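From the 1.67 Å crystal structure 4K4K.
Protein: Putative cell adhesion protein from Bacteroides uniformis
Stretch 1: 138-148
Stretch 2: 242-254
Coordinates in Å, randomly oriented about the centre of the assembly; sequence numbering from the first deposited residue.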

# COMPACT_ATOMS: atom_id res chain seq x y z
N THR A 138 -2.38 0.36 8.14
CA THR A 138 -1.77 -0.90 7.66
C THR A 138 -1.99 -0.99 6.17
O THR A 138 -3.02 -0.52 5.65
N HIS A 139 -1.01 -1.55 5.45
CA HIS A 139 -1.14 -1.71 4.00
C HIS A 139 -2.11 -2.84 3.69
O HIS A 139 -2.03 -3.91 4.31
N LYS A 140 -3.02 -2.62 2.74
CA LYS A 140 -4.03 -3.64 2.36
C LYS A 140 -3.53 -4.54 1.21
O LYS A 140 -4.13 -5.60 0.96
N LEU A 141 -2.42 -4.14 0.54
CA LEU A 141 -1.87 -4.89 -0.59
C LEU A 141 -0.52 -5.51 -0.21
O LEU A 141 -0.25 -5.70 0.97
N VAL A 142 0.28 -5.90 -1.20
CA VAL A 142 1.52 -6.65 -0.97
C VAL A 142 2.68 -5.94 -1.67
O VAL A 142 2.56 -5.55 -2.82
N LYS A 143 3.81 -5.79 -0.96
CA LYS A 143 4.98 -5.14 -1.52
C LYS A 143 6.01 -6.19 -1.96
O LYS A 143 6.30 -7.12 -1.21
N LEU A 144 6.56 -6.01 -3.17
CA LEU A 144 7.66 -6.84 -3.66
C LEU A 144 8.90 -5.96 -3.70
O LEU A 144 8.85 -4.87 -4.26
N ASP A 145 10.00 -6.43 -3.09
CA ASP A 145 11.26 -5.70 -3.00
C ASP A 145 12.33 -6.64 -3.52
O ASP A 145 12.62 -7.65 -2.89
N ILE A 146 12.87 -6.34 -4.70
CA ILE A 146 13.83 -7.22 -5.36
C ILE A 146 15.19 -6.56 -5.48
O ILE A 146 15.30 -5.41 -5.93
N THR A 147 16.24 -7.31 -5.10
CA THR A 147 17.61 -6.87 -5.25
C THR A 147 18.26 -7.83 -6.23
O THR A 147 18.15 -9.05 -6.04
N ILE A 148 18.91 -7.31 -7.27
CA ILE A 148 19.58 -8.15 -8.25
C ILE A 148 21.09 -8.06 -8.08
O ILE A 148 21.62 -6.97 -7.92
N ALA A 242 2.17 -18.06 -0.99
CA ALA A 242 1.02 -17.15 -1.05
C ALA A 242 1.52 -15.74 -0.87
O ALA A 242 2.61 -15.54 -0.33
N PHE A 243 0.73 -14.75 -1.30
CA PHE A 243 1.04 -13.34 -1.05
C PHE A 243 0.04 -12.84 -0.01
O PHE A 243 -1.15 -12.74 -0.31
N VAL A 244 0.52 -12.57 1.22
CA VAL A 244 -0.34 -12.14 2.34
C VAL A 244 -0.43 -10.62 2.41
O VAL A 244 0.59 -9.94 2.46
N ALA A 245 -1.67 -10.08 2.49
CA ALA A 245 -1.90 -8.63 2.60
C ALA A 245 -1.08 -8.03 3.74
O ALA A 245 -0.96 -8.66 4.80
N GLY A 246 -0.58 -6.82 3.54
CA GLY A 246 0.18 -6.07 4.52
C GLY A 246 1.59 -6.59 4.75
O GLY A 246 2.22 -6.19 5.72
N SER A 247 2.10 -7.42 3.81
CA SER A 247 3.44 -8.00 3.90
C SER A 247 4.36 -7.46 2.82
O SER A 247 3.89 -7.00 1.76
N LYS A 248 5.67 -7.53 3.09
CA LYS A 248 6.72 -7.16 2.14
C LYS A 248 7.54 -8.41 1.88
O LYS A 248 8.00 -9.05 2.82
N TYR A 249 7.64 -8.82 0.60
CA TYR A 249 8.42 -9.98 0.16
C TYR A 249 9.70 -9.46 -0.41
O TYR A 249 9.68 -8.64 -1.34
N LEU A 250 10.82 -9.84 0.21
CA LEU A 250 12.13 -9.39 -0.20
C LEU A 250 12.84 -10.52 -0.90
O LEU A 250 13.00 -11.60 -0.33
N TYR A 251 13.21 -10.29 -2.16
CA TYR A 251 13.93 -11.31 -2.92
C TYR A 251 15.30 -10.83 -3.29
O TYR A 251 15.45 -9.71 -3.78
N THR A 252 16.32 -11.68 -3.07
CA THR A 252 17.68 -11.41 -3.55
C THR A 252 17.91 -12.37 -4.69
O THR A 252 17.88 -13.59 -4.50
N ILE A 253 18.10 -11.82 -5.89
CA ILE A 253 18.28 -12.60 -7.11
C ILE A 253 19.74 -12.62 -7.50
O ILE A 253 20.32 -11.56 -7.74
N THR A 254 20.33 -13.81 -7.57
CA THR A 254 21.70 -13.94 -8.05
C THR A 254 21.63 -14.48 -9.48
O THR A 254 21.18 -15.61 -9.69

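Neighbouring parallel strands illustrate a general principle: backbone hydrogen bonds accompany a regular register, and successive side chains alternate between the two faces of the sheet; in this pair the faces differ in character. Here strands 142-148 and 247-254 run at 18° to each other, joined by a regular ladder in which odd-numbered residues of the first strand both donate and accept. Asp145 is typical: its N donates to Tyr249 O (2.8 Å), while its O accepts from Tyr251 N (2.8 Å).

The apolar face carries Leu144, Ile146 and Ile148 against Tyr249, Tyr251 and Ile253, all buried and all with chi1 in m. Leu144 (m, t) brings its end nearer the partner strand, so that CD2 lies 4.0 Å from Tyr249 CB and 3.8 Å from Phe243 CZ; the same methyl sits at the edge of the Tyr251 ring. Ile146 (m, t) divides its contacts, CG1 approaching Tyr251 CD2 at 4.0 Å and CG2 meeting Ile253 CG1 at 3.6 Å. Val142 (t), at the start of the strand, places CG1 3.5 Å from Tyr249 CD1, at the ring edge, and CG2 4.1 Å from Phe243 CB.

The opposite face is more polar and partly exposed. Lys143 and Lys248, both t at chi1, touch through their aliphatic portions, CG to CG at 3.9 Å, before the end of Lys143 leads away to a hydrogen bond elsewhere in the structure. Asp145 (t) leaves OD2 4.5 Å from Lys248 NZ, beyond a salt bridge, so the opposite charges are near each other without pairing. Asp145 CB also lies 4.2 Å from Leu250 CG.

Side-chain hydroxyls organise the second stretch itself. Tyr249 OH accepts from Val244 N (2.8 Å), tying the ring to the preceding loop, and Ser247 OG (chi1 m) donates to Val244 O (2.9 Å), bracing the type II turn.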

# COMPACT_ATOMS: atom_id res chain seq x y z
CB THR A 138 -2.33 -2.15 8.37
OG1 THR A 138 -3.73 -2.19 8.15
CG2 THR A 138 -2.04 -2.19 9.89
CB HIS A 139 0.23 -2.04 3.40
CG HIS A 139 1.29 -1.01 3.64
ND1 HIS A 139 1.50 0.03 2.75
CD2 HIS A 139 2.21 -0.93 4.63
CE1 HIS A 139 2.53 0.72 3.24
NE2 HIS A 139 2.99 0.18 4.37
CB LYS A 140 -5.35 -2.97 1.96
CG LYS A 140 -5.98 -2.17 3.12
CD LYS A 140 -6.46 -3.09 4.26
CE LYS A 140 -6.82 -2.25 5.48
NZ LYS A 140 -7.34 -3.11 6.57
CB LEU A 141 -1.81 -4.03 -1.86
CG LEU A 141 -3.15 -3.26 -2.18
CD1 LEU A 141 -2.97 -2.38 -3.43
CD2 LEU A 141 -4.33 -4.21 -2.34
CB VAL A 142 1.33 -8.09 -1.51
CG1 VAL A 142 2.65 -8.89 -1.47
CG2 VAL A 142 0.22 -8.82 -0.76
CB LYS A 143 5.60 -4.18 -0.49
CG LYS A 143 6.88 -3.44 -0.95
CD LYS A 143 6.57 -2.36 -1.95
CE LYS A 143 7.82 -1.61 -2.36
NZ LYS A 143 7.49 -0.40 -3.16
CB LEU A 144 7.38 -7.45 -5.05
CG LEU A 144 6.06 -8.23 -5.21
CD1 LEU A 144 5.94 -8.78 -6.63
CD2 LEU A 144 5.91 -9.34 -4.16
CB ASP A 145 11.49 -5.26 -1.54
CG ASP A 145 12.68 -4.33 -1.33
OD1 ASP A 145 13.78 -4.64 -1.84
OD2 ASP A 145 12.55 -3.36 -0.56
CB ILE A 146 13.23 -7.64 -6.74
CG1 ILE A 146 11.94 -8.48 -6.53
CG2 ILE A 146 14.25 -8.36 -7.65
CD1 ILE A 146 11.01 -8.53 -7.67
CB THR A 147 18.32 -6.82 -3.89
OG1 THR A 147 17.55 -6.02 -3.01
CG2 THR A 147 19.72 -6.25 -3.97
CB ILE A 148 19.15 -7.72 -9.69
CG1 ILE A 148 17.62 -7.91 -9.91
CG2 ILE A 148 19.97 -8.42 -10.79
CD1 ILE A 148 17.08 -6.96 -10.99
CB ALA A 242 0.02 -17.49 0.07
CB PHE A 243 0.96 -12.50 -2.34
CG PHE A 243 2.12 -12.60 -3.31
CD1 PHE A 243 3.41 -12.87 -2.86
CD2 PHE A 243 1.94 -12.33 -4.66
CE1 PHE A 243 4.49 -12.92 -3.75
CE2 PHE A 243 3.02 -12.35 -5.56
CZ PHE A 243 4.29 -12.64 -5.09
CB VAL A 244 0.18 -12.76 3.67
CG1 VAL A 244 -0.60 -12.24 4.88
CG2 VAL A 244 0.15 -14.29 3.61
CB ALA A 245 -3.39 -8.36 2.84
CB SER A 247 3.39 -9.52 3.78
OG SER A 247 2.41 -10.06 4.66
CB LYS A 248 7.59 -6.02 2.69
CG LYS A 248 8.73 -5.60 1.73
CD LYS A 248 9.73 -4.61 2.34
CE LYS A 248 9.16 -3.21 2.46
NZ LYS A 248 10.12 -2.26 3.07
CB TYR A 249 7.64 -10.85 -0.86
CG TYR A 249 6.44 -11.52 -0.20
CD1 TYR A 249 5.24 -10.83 -0.04
CD2 TYR A 249 6.53 -12.80 0.33
CE1 TYR A 249 4.15 -11.41 0.62
CE2 TYR A 249 5.44 -13.40 0.97
CZ TYR A 249 4.26 -12.69 1.13
OH TYR A 249 3.17 -13.24 1.78
CB LEU A 250 12.95 -8.89 1.01
CG LEU A 250 12.34 -7.71 1.75
CD1 LEU A 250 11.60 -8.17 2.98
CD2 LEU A 250 13.40 -6.69 2.11
CB TYR A 251 13.18 -11.71 -4.21
CG TYR A 251 11.78 -12.25 -3.99
CD1 TYR A 251 11.58 -13.57 -3.60
CD2 TYR A 251 10.66 -11.47 -4.26
CE1 TYR A 251 10.30 -14.09 -3.43
CE2 TYR A 251 9.37 -11.98 -4.08
CZ TYR A 251 9.20 -13.29 -3.67
OH TYR A 251 7.93 -13.79 -3.51
CB THR A 252 18.74 -11.47 -2.45
OG1 THR A 252 18.43 -10.51 -1.44
CG2 THR A 252 20.15 -11.20 -2.99
CB ILE A 253 17.42 -11.99 -8.27
CG1 ILE A 253 16.01 -11.49 -7.81
CG2 ILE A 253 17.40 -12.87 -9.52
CD1 ILE A 253 15.01 -12.49 -7.48
CB THR A 254 22.58 -14.80 -7.12
OG1 THR A 254 22.54 -14.25 -5.81
CG2 THR A 254 24.04 -14.83 -7.61